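Side-chain contacts in transketolase (Campylobacter jejuni, PDB 3L84), which is a thiamine diphosphate-dependent transketolase family enzyme, a homodimer whose chains each combine two related cofactor-binding domains with a C-terminal domain: residues A[10-15]-A[281-286]; A[41-46]-A[288-293]; A[74-77]-A[82-85]; A[110-115]-A[425-430]. All blocks are in the same frame, centred on the assembly; numbering follows the deposited sequence. Where two conformers were deposited one is given.

Contact 1. Residues A[10-15]-A[281-286]; sequences ANTLRF and HIPQAS
Thr12, on the N-terminal helix 3-24 of the thiamine diphosphate binding domain, meets Pro283 and Ser286 where helix 284-291 begins, an example of one helix flank receiving the start of another. Pro283 is the N-cap residue, and its CD lies 3.3 Å from Thr12 OG1, which also comes within 3.5 Å of Ser286 OG. On the other branch, Thr12 CG2 faces Ile282 CG2 at 4.2 Å, a methyl-to-methyl contact, and also brushes the proline CD. The first torsion (chi1 -61°) sets CG2 anti to the backbone N and leaves OG1 beside that N, where it can reach the preceding helical turn and bond to Glu8 O.

Beyond the direct touches, a water links the two main chains by donating to Thr12 O at 3.0 Å and to His281 O at 2.7 Å, so both its protons are used in the bridge. Further back, the apolar side chain of Ile282 leans on His77 and Leu78 of helix 69-79. Glu8 positions both hydroxyls of the contact: its main-chain O takes Thr12 OG1, and its carboxylate OE1 is hydrogen-bonded to Ser286 OG.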
loop_
_atom_site.group_PDB
_atom_site.type_symbol
_atom_site.label_atom_id
_atom_site.label_comp_id
_atom_site.label_asym_id
_atom_site.label_seq_id
_atom_site.Cartn_x
_atom_site.Cartn_y
_atom_site.Cartn_z
ATOM N N ALA A 10 -9.776 -1.802 -37.405
ATOM C CA ALA A 10 -9.202 -0.884 -36.404
ATOM C C ALA A 10 -10.048 0.358 -36.286
ATOM O O ALA A 10 -10.332 0.838 -35.173
ATOM C CB ALA A 10 -7.756 -0.543 -36.747
ATOM N N ASN A 11 -10.482 0.910 -37.413
ATOM C CA ASN A 11 -11.296 2.099 -37.349
ATOM C C ASN A 11 -12.685 1.839 -36.759
ATOM O O ASN A 11 -13.236 2.700 -36.082
ATOM C CB ASN A 11 -11.348 2.772 -38.730
ATOM C CG ASN A 11 -10.033 3.455 -39.070
ATOM O OD1 ASN A 11 -9.273 3.829 -38.173
ATOM N ND2 ASN A 11 -9.742 3.608 -40.355
ATOM N N THR A 12 -13.218 0.638 -36.970
ATOM C CA THR A 12 -14.477 0.237 -36.332
ATOM C C THR A 12 -14.295 0.306 -34.825
ATOM O O THR A 12 -15.133 0.865 -34.111
ATOM C CB THR A 12 -14.921 -1.159 -36.780
ATOM O OG1 THR A 12 -15.129 -1.143 -38.211
ATOM C CG2 THR A 12 -16.235 -1.566 -36.096
ATOM N N LEU A 13 -13.211 -0.278 -34.324
ATOM C CA LEU A 13 -12.923 -0.196 -32.887
ATOM C C LEU A 13 -12.747 1.244 -32.426
ATOM O O LEU A 13 -13.229 1.603 -31.344
ATOM C CB LEU A 13 -11.678 -1.012 -32.533
ATOM C CG LEU A 13 -11.749 -2.538 -32.613
ATOM C CD1 LEU A 13 -10.324 -3.126 -32.665
ATOM C CD2 LEU A 13 -12.565 -3.142 -31.465
ATOM N N ARG A 14 -12.019 2.067 -33.194
ATOM C CA ARG A 14 -11.822 3.466 -32.818
ATOM C C ARG A 14 -13.135 4.188 -32.664
ATOM O O ARG A 14 -13.352 4.903 -31.672
ATOM C CB ARG A 14 -11.024 4.227 -33.879
ATOM C CG ARG A 14 -9.552 3.873 -33.996
ATOM C CD ARG A 14 -8.836 4.871 -34.904
ATOM N NE ARG A 14 -7.425 4.706 -34.673
ATOM C CZ ARG A 14 -6.640 3.805 -35.226
ATOM N NH1 ARG A 14 -7.000 3.066 -36.252
ATOM N NH2 ARG A 14 -5.417 3.665 -34.726
ATOM N N PHE A 15 -14.042 4.008 -33.616
ATOM C CA PHE A 15 -15.269 4.843 -33.599
ATOM C C PHE A 15 -16.343 4.315 -32.661
ATOM O O PHE A 15 -17.070 5.112 -32.068
ATOM C CB PHE A 15 -15.775 5.133 -35.007
ATOM C CG PHE A 15 -14.744 5.855 -35.852
ATOM C CD1 PHE A 15 -14.111 6.999 -35.352
ATOM C CD2 PHE A 15 -14.413 5.413 -37.121
ATOM C CE1 PHE A 15 -13.147 7.669 -36.095
ATOM C CE2 PHE A 15 -13.445 6.083 -37.867
ATOM C CZ PHE A 15 -12.820 7.190 -37.348
ATOM N N HIS A 281 -21.578 2.547 -35.590
ATOM C CA HIS A 281 -21.655 1.879 -36.873
ATOM C C HIS A 281 -20.634 0.762 -36.959
ATOM O O HIS A 281 -19.458 0.949 -36.655
ATOM C CB HIS A 281 -21.370 2.876 -37.999
ATOM C CG HIS A 281 -21.437 2.253 -39.358
ATOM N ND1 HIS A 281 -22.596 1.712 -39.859
ATOM C CD2 HIS A 281 -20.477 2.020 -40.284
ATOM C CE1 HIS A 281 -22.354 1.194 -41.053
ATOM N NE2 HIS A 281 -21.080 1.387 -41.341
ATOM N N ILE A 282 -21.076 -0.396 -37.429
ATOM C CA ILE A 282 -20.197 -1.534 -37.679
ATOM C C ILE A 282 -20.318 -1.927 -39.157
ATOM O O ILE A 282 -21.348 -2.475 -39.584
ATOM C CB ILE A 282 -20.545 -2.721 -36.756
ATOM C CG1 ILE A 282 -20.535 -2.275 -35.282
ATOM C CG2 ILE A 282 -19.583 -3.891 -37.064
ATOM C CD1 ILE A 282 -21.051 -3.299 -34.264
ATOM N N PRO A 283 -19.294 -1.614 -39.971
ATOM C CA PRO A 283 -19.372 -2.003 -41.389
ATOM C C PRO A 283 -19.432 -3.502 -41.579
ATOM O O PRO A 283 -18.913 -4.252 -40.742
ATOM C CB PRO A 283 -18.076 -1.454 -41.996
ATOM C CG PRO A 283 -17.498 -0.566 -41.003
ATOM C CD PRO A 283 -18.038 -0.916 -39.669
ATOM N N GLN A 284 -20.055 -3.943 -42.660
ATOM C CA GLN A 284 -20.196 -5.385 -42.934
ATOM C C GLN A 284 -18.935 -6.224 -42.909
ATOM O O GLN A 284 -18.928 -7.268 -42.275
ATOM C CB GLN A 284 -20.884 -5.607 -44.293
ATOM C CG GLN A 284 -22.374 -5.546 -44.214
ATOM C CD GLN A 284 -22.968 -6.679 -43.405
ATOM O OE1 GLN A 284 -23.596 -6.448 -42.373
ATOM N NE2 GLN A 284 -22.758 -7.908 -43.841
ATOM N N ALA A 285 -17.883 -5.836 -43.620
ATOM C CA ALA A 285 -16.687 -6.684 -43.702
ATOM C C ALA A 285 -16.103 -6.894 -42.319
ATOM O O ALA A 285 -15.725 -8.015 -41.959
ATOM C CB ALA A 285 -15.625 -6.086 -44.675
ATOM N N SER A 286 -16.048 -5.825 -41.527
ATOM C CA SER A 286 -15.527 -5.888 -40.173
ATOM C C SER A 286 -16.458 -6.695 -39.286
ATOM O O SER A 286 -15.993 -7.485 -38.473
ATOM C CB SER A 286 -15.317 -4.485 -39.595
ATOM O OG SER A 286 -14.180 -3.882 -40.212
HETATM O O HOH W 1 -17.412 2.224 -35.474
#

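Contact 2. Residues A[41-46]-A[288-293]; sequences VLSYHL and IRFESA. With GOL (glycerol), chain B.
Arg289 and Tyr44 meet at about a right angle, joining helix 284-291 to segment 41-46, which continues from helix 30-42, within the thiamine diphosphate binding domain. From CB, the arginine first sends CG anti to its own backbone N (chi1 -180°), which takes the chain across to the tyrosine and places CG 3.2 Å from Tyr44 OH. The next two torsions both bend the chain, so that it curls round the hydroxyl: CD stays close, 3.4 Å from Tyr44 OH, while also lying near C1 of a bound glycerol. NE and CZ pass at a longer range, and NH1 at the tip returns to donate to Tyr44 OH over 2.8 Å, with an N-H...O angle of 161°. The hydroxyl lies near the guanidinium plane, whereas the phenol ring stands almost perpendicular to that plane (89°). A second partner, Gln9 OE1, also bonds the hydroxyl.

The glycerol, probably from the crystallisation liquor, sits with C1 3.6 Å above the plane of the Tyr44 ring, over its centre. Its O1 donates to Ser43 OG at 2.7 Å, an oxygen also bonded to Ser40 O, and its O2 to Arg289 O at 2.9 Å; Ser292 OG donates to that same carbonyl oxygen at 2.7 Å. Ser43 OG also approaches Phe290 CE1 obliquely. The geometry is consistent with a phenol oxygen that accepts from Arg289 and gives its own proton to Gln9 OE1, and the nearby charge would probably polarise the O-H bond.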
loop_
_atom_site.group_PDB
_atom_site.type_symbol
_atom_site.label_atom_id
_atom_site.label_comp_id
_atom_site.label_asym_id
_atom_site.label_seq_id
_atom_site.Cartn_x
_atom_site.Cartn_y
_atom_site.Cartn_z
ATOM N N VAL A 41 -4.944 -6.509 -35.001
ATOM C CA VAL A 41 -4.058 -7.611 -35.337
ATOM C C VAL A 41 -4.098 -8.737 -34.303
ATOM O O VAL A 41 -4.151 -9.907 -34.622
ATOM C CB VAL A 41 -2.620 -7.123 -35.508
ATOM C CG1 VAL A 41 -1.714 -8.271 -35.860
ATOM C CG2 VAL A 41 -2.550 -6.054 -36.614
ATOM N N LEU A 42 -4.100 -8.358 -33.028
ATOM C CA LEU A 42 -4.158 -9.342 -31.953
ATOM C C LEU A 42 -5.394 -10.224 -32.066
ATOM O O LEU A 42 -5.335 -11.397 -31.703
ATOM C CB LEU A 42 -4.111 -8.637 -30.578
ATOM C CG LEU A 42 -4.049 -9.547 -29.366
ATOM C CD1 LEU A 42 -2.857 -10.492 -29.357
ATOM C CD2 LEU A 42 -4.019 -8.689 -28.101
ATOM N N SER A 43 -6.509 -9.700 -32.566
ATOM C CA SER A 43 -7.718 -10.511 -32.728
ATOM C C SER A 43 -7.504 -11.768 -33.591
ATOM O O SER A 43 -8.231 -12.753 -33.435
ATOM C CB SER A 43 -8.884 -9.692 -33.294
ATOM O OG SER A 43 -8.724 -9.414 -34.675
ATOM N N TYR A 44 -6.523 -11.746 -34.491
ATOM C CA TYR A 44 -6.206 -12.901 -35.341
ATOM C C TYR A 44 -5.366 -13.932 -34.627
ATOM O O TYR A 44 -5.244 -15.051 -35.105
ATOM C CB TYR A 44 -5.473 -12.435 -36.608
ATOM C CG TYR A 44 -6.361 -11.696 -37.571
ATOM C CD1 TYR A 44 -6.953 -12.368 -38.642
ATOM C CD2 TYR A 44 -6.660 -10.351 -37.386
ATOM C CE1 TYR A 44 -7.786 -11.716 -39.504
ATOM C CE2 TYR A 44 -7.509 -9.686 -38.261
ATOM C CZ TYR A 44 -8.065 -10.374 -39.327
ATOM O OH TYR A 44 -8.898 -9.733 -40.207
ATOM N N HIS A 45 -4.729 -13.537 -33.524
ATOM C CA HIS A 45 -3.874 -14.443 -32.764
ATOM C C HIS A 45 -4.562 -15.029 -31.527
ATOM O O HIS A 45 -4.231 -16.135 -31.105
ATOM C CB HIS A 45 -2.615 -13.695 -32.312
ATOM C CG HIS A 45 -1.713 -13.323 -33.439
ATOM N ND1 HIS A 45 -0.647 -14.103 -33.818
ATOM C CD2 HIS A 45 -1.741 -12.272 -34.282
ATOM C CE1 HIS A 45 -0.044 -13.530 -34.850
ATOM N NE2 HIS A 45 -0.698 -12.424 -35.165
ATOM N N LEU A 46 -5.479 -14.285 -30.938
ATOM C CA LEU A 46 -6.101 -14.665 -29.681
ATOM C C LEU A 46 -6.962 -15.895 -29.874
ATOM O O LEU A 46 -7.801 -15.954 -30.799
ATOM C CB LEU A 46 -6.971 -13.503 -29.187
ATOM C CG LEU A 46 -7.434 -13.536 -27.744
ATOM C CD1 LEU A 46 -6.223 -13.282 -26.837
ATOM C CD2 LEU A 46 -8.527 -12.529 -27.486
ATOM N N ILE A 288 -18.430 -9.220 -40.034
ATOM C CA ILE A 288 -18.282 -10.639 -40.336
ATOM C C ILE A 288 -16.941 -11.140 -39.845
ATOM O O ILE A 288 -16.864 -12.217 -39.258
ATOM C CB ILE A 288 -18.407 -10.882 -41.854
ATOM C CG1 ILE A 288 -19.808 -10.538 -42.338
ATOM C CG2 ILE A 288 -18.075 -12.330 -42.243
ATOM C CD1 ILE A 288 -19.850 -10.386 -43.821
ATOM N N ARG A 289 -15.883 -10.390 -40.099
ATOM C CA ARG A 289 -14.550 -10.823 -39.713
ATOM C C ARG A 289 -14.387 -10.923 -38.192
ATOM O O ARG A 289 -13.926 -11.951 -37.687
ATOM C CB ARG A 289 -13.500 -9.911 -40.328
ATOM C CG ARG A 289 -12.043 -10.269 -39.995
ATOM C CD ARG A 289 -11.618 -11.690 -40.385
ATOM N NE ARG A 289 -11.754 -12.036 -41.797
ATOM C CZ ARG A 289 -10.844 -11.797 -42.741
ATOM N NH1 ARG A 289 -9.719 -11.127 -42.490
ATOM N NH2 ARG A 289 -11.075 -12.217 -43.973
ATOM N N PHE A 290 -14.782 -9.898 -37.449
ATOM C CA PHE A 290 -14.735 -9.982 -35.988
ATOM C C PHE A 290 -15.635 -11.111 -35.455
ATOM O O PHE A 290 -15.221 -11.841 -34.548
ATOM C CB PHE A 290 -15.134 -8.654 -35.316
ATOM C CG PHE A 290 -14.029 -7.623 -35.206
ATOM C CD1 PHE A 290 -12.889 -7.872 -34.453
ATOM C CD2 PHE A 290 -14.163 -6.383 -35.807
ATOM C CE1 PHE A 290 -11.897 -6.885 -34.300
ATOM C CE2 PHE A 290 -13.213 -5.421 -35.644
ATOM C CZ PHE A 290 -12.076 -5.679 -34.901
ATOM N N GLU A 291 -16.840 -11.292 -35.994
ATOM C CA GLU A 291 -17.752 -12.271 -35.407
ATOM C C GLU A 291 -17.346 -13.724 -35.753
ATOM O O GLU A 291 -17.828 -14.670 -35.133
ATOM C CB GLU A 291 -19.234 -11.953 -35.736
ATOM C CG GLU A 291 -19.691 -12.261 -37.156
ATOM C CD GLU A 291 -21.098 -11.710 -37.525
ATOM O OE1 GLU A 291 -21.720 -10.953 -36.736
ATOM O OE2 GLU A 291 -21.582 -12.013 -38.639
ATOM N N SER A 292 -16.444 -13.917 -36.716
ATOM C CA SER A 292 -15.967 -15.259 -37.021
ATOM C C SER A 292 -15.223 -15.863 -35.831
ATOM O O SER A 292 -15.056 -17.073 -35.798
ATOM C CB SER A 292 -15.091 -15.247 -38.268
ATOM O OG SER A 292 -13.865 -14.621 -38.009
ATOM N N ALA A 293 -14.826 -15.052 -34.843
ATOM C CA ALA A 293 -14.309 -15.581 -33.569
ATOM C C ALA A 293 -15.237 -16.609 -32.932
ATOM O O ALA A 293 -14.782 -17.520 -32.212
ATOM C CB ALA A 293 -14.018 -14.431 -32.556
HETATM C C1 GOL B . -10.450 -11.653 -36.762
HETATM O O1 GOL B . -10.677 -10.313 -36.380
HETATM C C2 GOL B . -10.921 -12.659 -35.706
HETATM O O2 GOL B . -12.282 -12.449 -35.367
HETATM C C3 GOL B . -10.761 -14.088 -36.211
HETATM O O3 GOL B . -9.422 -14.293 -36.649
#

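Contact 3. Residues A[74-77]-A[82-85]; sequences SFLH and DLSL
His77 lays one face of its ring over the main chain of Leu85, with Leu85 CA 3.9 Å above the plane of the His77 ring and displaced toward its rim. The first torsion accounts for this reach: CG is anti to the backbone N (chi1 176°), carrying the imidazole off helix 69-79 toward the loop that follows. The Leu85 side chain passes the rim of the ring, its chain running aslant to that of the histidine.

One residue earlier on the helix, Leu76 CB meets Leu83 CD2 at 4.1 Å, a purely apolar touch. Leu83 and Leu85 thus approach neighbouring helix positions while Ser84 between them turns its CB away. Ser84 is the N-cap of helix 85-88: its side chain caps a backbone N of that helix, and its own N is bonded to Asp87 OD2, a pattern consistent with a capping box.

The chain folds back on the helix it has just left, with only four residues between the two segments. What the chemistry supports is apolar and ring-face packing along the helix, with the polar main chain and hydroxyl of Ser84 engaged by the helix it starts.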
loop_
_atom_site.group_PDB
_atom_site.type_symbol
_atom_site.label_atom_id
_atom_site.label_comp_id
_atom_site.label_asym_id
_atom_site.label_seq_id
_atom_site.Cartn_x
_atom_site.Cartn_y
_atom_site.Cartn_z
ATOM N N SER A 74 -15.829 -2.724 -26.885
ATOM C CA SER A 74 -16.048 -2.768 -28.328
ATOM C C SER A 74 -15.633 -4.124 -28.906
ATOM O O SER A 74 -16.385 -4.742 -29.684
ATOM C CB SER A 74 -15.269 -1.661 -28.998
ATOM O OG SER A 74 -15.713 -0.351 -28.652
ATOM N N PHE A 75 -14.440 -4.579 -28.507
ATOM C CA PHE A 75 -13.911 -5.858 -28.962
ATOM C C PHE A 75 -14.772 -7.037 -28.502
ATOM O O PHE A 75 -15.051 -7.948 -29.282
ATOM C CB PHE A 75 -12.474 -6.006 -28.482
ATOM C CG PHE A 75 -11.874 -7.346 -28.789
ATOM C CD1 PHE A 75 -11.653 -7.726 -30.092
ATOM C CD2 PHE A 75 -11.622 -8.251 -27.786
ATOM C CE1 PHE A 75 -11.136 -8.990 -30.385
ATOM C CE2 PHE A 75 -11.090 -9.504 -28.087
ATOM C CZ PHE A 75 -10.847 -9.849 -29.382
ATOM N N LEU A 76 -15.231 -7.025 -27.254
ATOM C CA LEU A 76 -16.086 -8.134 -26.770
ATOM C C LEU A 76 -17.394 -8.178 -27.552
ATOM O O LEU A 76 -17.857 -9.252 -27.972
ATOM C CB LEU A 76 -16.352 -8.007 -25.275
ATOM C CG LEU A 76 -15.142 -8.120 -24.366
ATOM C CD1 LEU A 76 -15.525 -7.893 -22.883
ATOM C CD2 LEU A 76 -14.431 -9.482 -24.502
ATOM N N HIS A 77 -18.010 -7.019 -27.789
ATOM C CA HIS A 77 -19.247 -6.974 -28.564
ATOM C C HIS A 77 -19.021 -7.505 -29.991
ATOM O O HIS A 77 -19.756 -8.341 -30.506
ATOM C CB HIS A 77 -19.784 -5.543 -28.657
ATOM C CG HIS A 77 -20.991 -5.460 -29.521
ATOM N ND1 HIS A 77 -21.027 -4.847 -30.757
ATOM C CD2 HIS A 77 -22.194 -6.053 -29.357
ATOM C CE1 HIS A 77 -22.230 -5.021 -31.288
ATOM N NE2 HIS A 77 -22.948 -5.761 -30.465
ATOM N N ASP A 82 -21.395 -11.880 -24.831
ATOM C CA ASP A 82 -22.728 -11.481 -24.407
ATOM C C ASP A 82 -22.686 -10.043 -23.911
ATOM O O ASP A 82 -22.812 -9.750 -22.714
ATOM C CB ASP A 82 -23.211 -12.432 -23.304
ATOM C CG ASP A 82 -24.637 -12.191 -22.903
ATOM O OD1 ASP A 82 -25.417 -11.600 -23.690
ATOM O OD2 ASP A 82 -24.949 -12.593 -21.772
ATOM N N LEU A 83 -22.469 -9.130 -24.831
ATOM C CA LEU A 83 -22.417 -7.686 -24.571
ATOM C C LEU A 83 -22.982 -7.075 -25.828
ATOM O O LEU A 83 -22.446 -7.350 -26.916
ATOM C CB LEU A 83 -20.980 -7.250 -24.339
ATOM C CG LEU A 83 -20.733 -5.902 -23.734
ATOM C CD1 LEU A 83 -21.368 -5.739 -22.332
ATOM C CD2 LEU A 83 -19.238 -5.519 -23.652
ATOM N N SER A 84 -24.104 -6.357 -25.704
ATOM C CA SER A 84 -24.861 -5.877 -26.848
ATOM C C SER A 84 -24.477 -4.464 -27.265
ATOM O O SER A 84 -23.799 -3.729 -26.544
ATOM C CB SER A 84 -26.346 -5.912 -26.533
ATOM O OG SER A 84 -26.669 -4.929 -25.582
ATOM N N LEU A 85 -24.964 -4.053 -28.424
ATOM C CA LEU A 85 -24.814 -2.681 -28.856
ATOM C C LEU A 85 -25.488 -1.722 -27.876
ATOM O O LEU A 85 -24.924 -0.683 -27.537
ATOM C CB LEU A 85 -25.359 -2.491 -30.273
ATOM C CG LEU A 85 -24.948 -1.186 -30.966
ATOM C CD1 LEU A 85 -23.439 -1.143 -31.249
ATOM C CD2 LEU A 85 -25.761 -1.028 -32.264
#

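Contact 4. Residues A[110-115]-A[425-430]; sequences EIATGP and ARIAAL
Ile427 joins the two thiamine diphosphate-type domains of the chain: it projects from helix 418-431 of the pyrimidine binding domain onto the loop 110-115 of the thiamine diphosphate binding domain. The apolar contacts come first. Ile427 CD1 reaches the ring carbon Pro115 CD at 4.1 Å, and Ile427 CG2 lies 4.4 Å from Ala112 CB. The first torsion (chi1 -64°) sets CG2 anti to the backbone N and CG1 anti to the carbonyl carbon, so the two branches spread, one to the alanine and one to the proline.

A second kind of touch is carbon against main-chain oxygen: Ala112 O packs on Ile427 CG2 at 3.9 Å and on Ile427 CD1 at 4.1 Å, so that the one oxygen touches both branches. All three residues are buried.

Polar interactions flank this apolar junction. In the loop, Thr113 OG1 bonds to Phe63 O, and Glu110 O takes Arg403 NE, itself from helix 391-404. The second subunit adds its own cover, with its Tyr420 packing on Pro115. Beside Ile427 on the helix, Arg426 turns its guanidinium to the second subunit: NE in a salt bridge to Glu457 OE2, NH1 to Pro451 O and NH2 to Gln454 O of that neighbouring chain.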
loop_
_atom_site.group_PDB
_atom_site.type_symbol
_atom_site.label_atom_id
_atom_site.label_comp_id
_atom_site.label_asym_id
_atom_site.label_seq_id
_atom_site.Cartn_x
_atom_site.Cartn_y
_atom_site.Cartn_z
ATOM N N GLU A 110 -11.514 -10.629 -17.828
ATOM C CA GLU A 110 -10.763 -11.631 -17.100
ATOM C C GLU A 110 -10.574 -11.297 -15.636
ATOM O O GLU A 110 -10.558 -12.188 -14.783
ATOM C CB GLU A 110 -9.396 -11.867 -17.761
ATOM C CG GLU A 110 -9.481 -12.574 -19.133
ATOM C CD GLU A 110 -9.941 -14.012 -19.080
ATOM O OE1 GLU A 110 -9.965 -14.597 -17.974
ATOM O OE2 GLU A 110 -10.256 -14.535 -20.169
ATOM N N ILE A 111 -10.365 -10.032 -15.362
ATOM C CA ILE A 111 -10.042 -9.572 -14.012
ATOM C C ILE A 111 -10.356 -8.103 -13.963
ATOM O O ILE A 111 -10.271 -7.418 -14.978
ATOM C CB ILE A 111 -8.572 -9.928 -13.663
ATOM C CG1 ILE A 111 -8.262 -9.715 -12.171
ATOM C CG2 ILE A 111 -7.590 -9.121 -14.489
ATOM C CD1 ILE A 111 -7.155 -10.626 -11.657
ATOM N N ALA A 112 -10.813 -7.607 -12.823
ATOM C CA ALA A 112 -11.078 -6.204 -12.668
ATOM C C ALA A 112 -9.801 -5.432 -12.666
ATOM O O ALA A 112 -8.855 -5.829 -11.982
ATOM C CB ALA A 112 -11.871 -5.934 -11.346
ATOM N N THR A 113 -9.734 -4.358 -13.435
ATOM C CA THR A 113 -8.539 -3.510 -13.465
ATOM C C THR A 113 -8.948 -2.062 -13.421
ATOM O O THR A 113 -10.074 -1.703 -13.644
ATOM C CB THR A 113 -7.650 -3.763 -14.716
ATOM O OG1 THR A 113 -8.385 -3.437 -15.885
ATOM C CG2 THR A 113 -7.132 -5.236 -14.766
ATOM N N GLY A 114 -7.991 -1.205 -13.207
ATOM C CA GLY A 114 -8.291 0.217 -13.002
ATOM C C GLY A 114 -7.117 0.853 -12.288
ATOM O O GLY A 114 -6.383 1.624 -12.884
ATOM N N PRO A 115 -6.890 0.495 -11.026
ATOM C CA PRO A 115 -5.715 1.000 -10.294
ATOM C C PRO A 115 -4.463 0.543 -11.051
ATOM O O PRO A 115 -4.312 -0.646 -11.351
ATOM C CB PRO A 115 -5.856 0.347 -8.914
ATOM C CG PRO A 115 -7.366 0.019 -8.852
ATOM C CD PRO A 115 -7.685 -0.443 -10.215
ATOM N N ALA A 425 -5.703 -6.392 -2.269
ATOM C CA ALA A 425 -6.758 -6.991 -1.466
ATOM C C ALA A 425 -8.113 -6.390 -1.811
ATOM O O ALA A 425 -9.130 -7.079 -1.852
ATOM C CB ALA A 425 -6.451 -6.868 0.039
ATOM N N ARG A 426 -8.138 -5.087 -2.063
ATOM C CA ARG A 426 -9.366 -4.431 -2.407
ATOM C C ARG A 426 -9.931 -4.961 -3.713
ATOM O O ARG A 426 -11.158 -5.082 -3.827
ATOM C CB ARG A 426 -9.131 -2.929 -2.505
ATOM C CG ARG A 426 -10.397 -2.131 -2.391
ATOM C CD ARG A 426 -10.145 -0.599 -2.497
ATOM N NE ARG A 426 -11.296 0.148 -2.004
ATOM C CZ ARG A 426 -12.204 0.754 -2.754
ATOM N NH1 ARG A 426 -12.122 0.746 -4.065
ATOM N NH2 ARG A 426 -13.196 1.394 -2.154
ATOM N N ILE A 427 -9.095 -5.264 -4.698
ATOM C CA ILE A 427 -9.577 -5.874 -5.933
ATOM C C ILE A 427 -10.165 -7.261 -5.655
ATOM O O ILE A 427 -11.197 -7.636 -6.247
ATOM C CB ILE A 427 -8.471 -5.937 -6.993
ATOM C CG1 ILE A 427 -8.018 -4.542 -7.414
ATOM C CG2 ILE A 427 -8.931 -6.746 -8.214
ATOM C CD1 ILE A 427 -9.012 -3.862 -8.399
ATOM N N ALA A 428 -9.554 -8.043 -4.789
ATOM C CA ALA A 428 -10.144 -9.326 -4.391
ATOM C C ALA A 428 -11.553 -9.133 -3.859
ATOM O O ALA A 428 -12.484 -9.896 -4.176
ATOM C CB ALA A 428 -9.253 -10.025 -3.371
ATOM N N ALA A 429 -11.724 -8.143 -2.987
ATOM C CA ALA A 429 -13.011 -7.826 -2.404
ATOM C C ALA A 429 -14.007 -7.362 -3.448
ATOM O O ALA A 429 -15.163 -7.817 -3.470
ATOM C CB ALA A 429 -12.828 -6.798 -1.295
ATOM N N LEU A 430 -13.601 -6.462 -4.331
ATOM C CA LEU A 430 -14.461 -5.969 -5.405
ATOM C C LEU A 430 -14.992 -7.106 -6.246
ATOM O O LEU A 430 -16.162 -7.094 -6.651
ATOM C CB LEU A 430 -13.673 -4.968 -6.275
ATOM C CG LEU A 430 -13.603 -3.548 -5.667
ATOM C CD1 LEU A 430 -12.343 -2.787 -6.166
ATOM C CD2 LEU A 430 -14.882 -2.750 -5.944
#

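How the contacts relate
Followed from the N terminus, residues 10-15 open contact 1 and 41-46 open contact 2. Contact 3 then opens and closes within a few residues, inside the spans of both. Residues 110-115 open contact 4 before 281-286 close contact 1 and 288-293 close contact 2, so these two cross; contact 4, closed last by 425-430, crosses both. The first three form one continuous packing region of a single domain: Leu13 CD1 meets Phe290 CZ at 3.8 Å, Leu13 CD2 meets Ser74 CB at 3.9 Å, and Ser43 CB meets Phe75 CE1 at 3.7 Å. Contact 4 stands apart, its nearest atoms about 7 Å from contact 3, and ties that domain to the next.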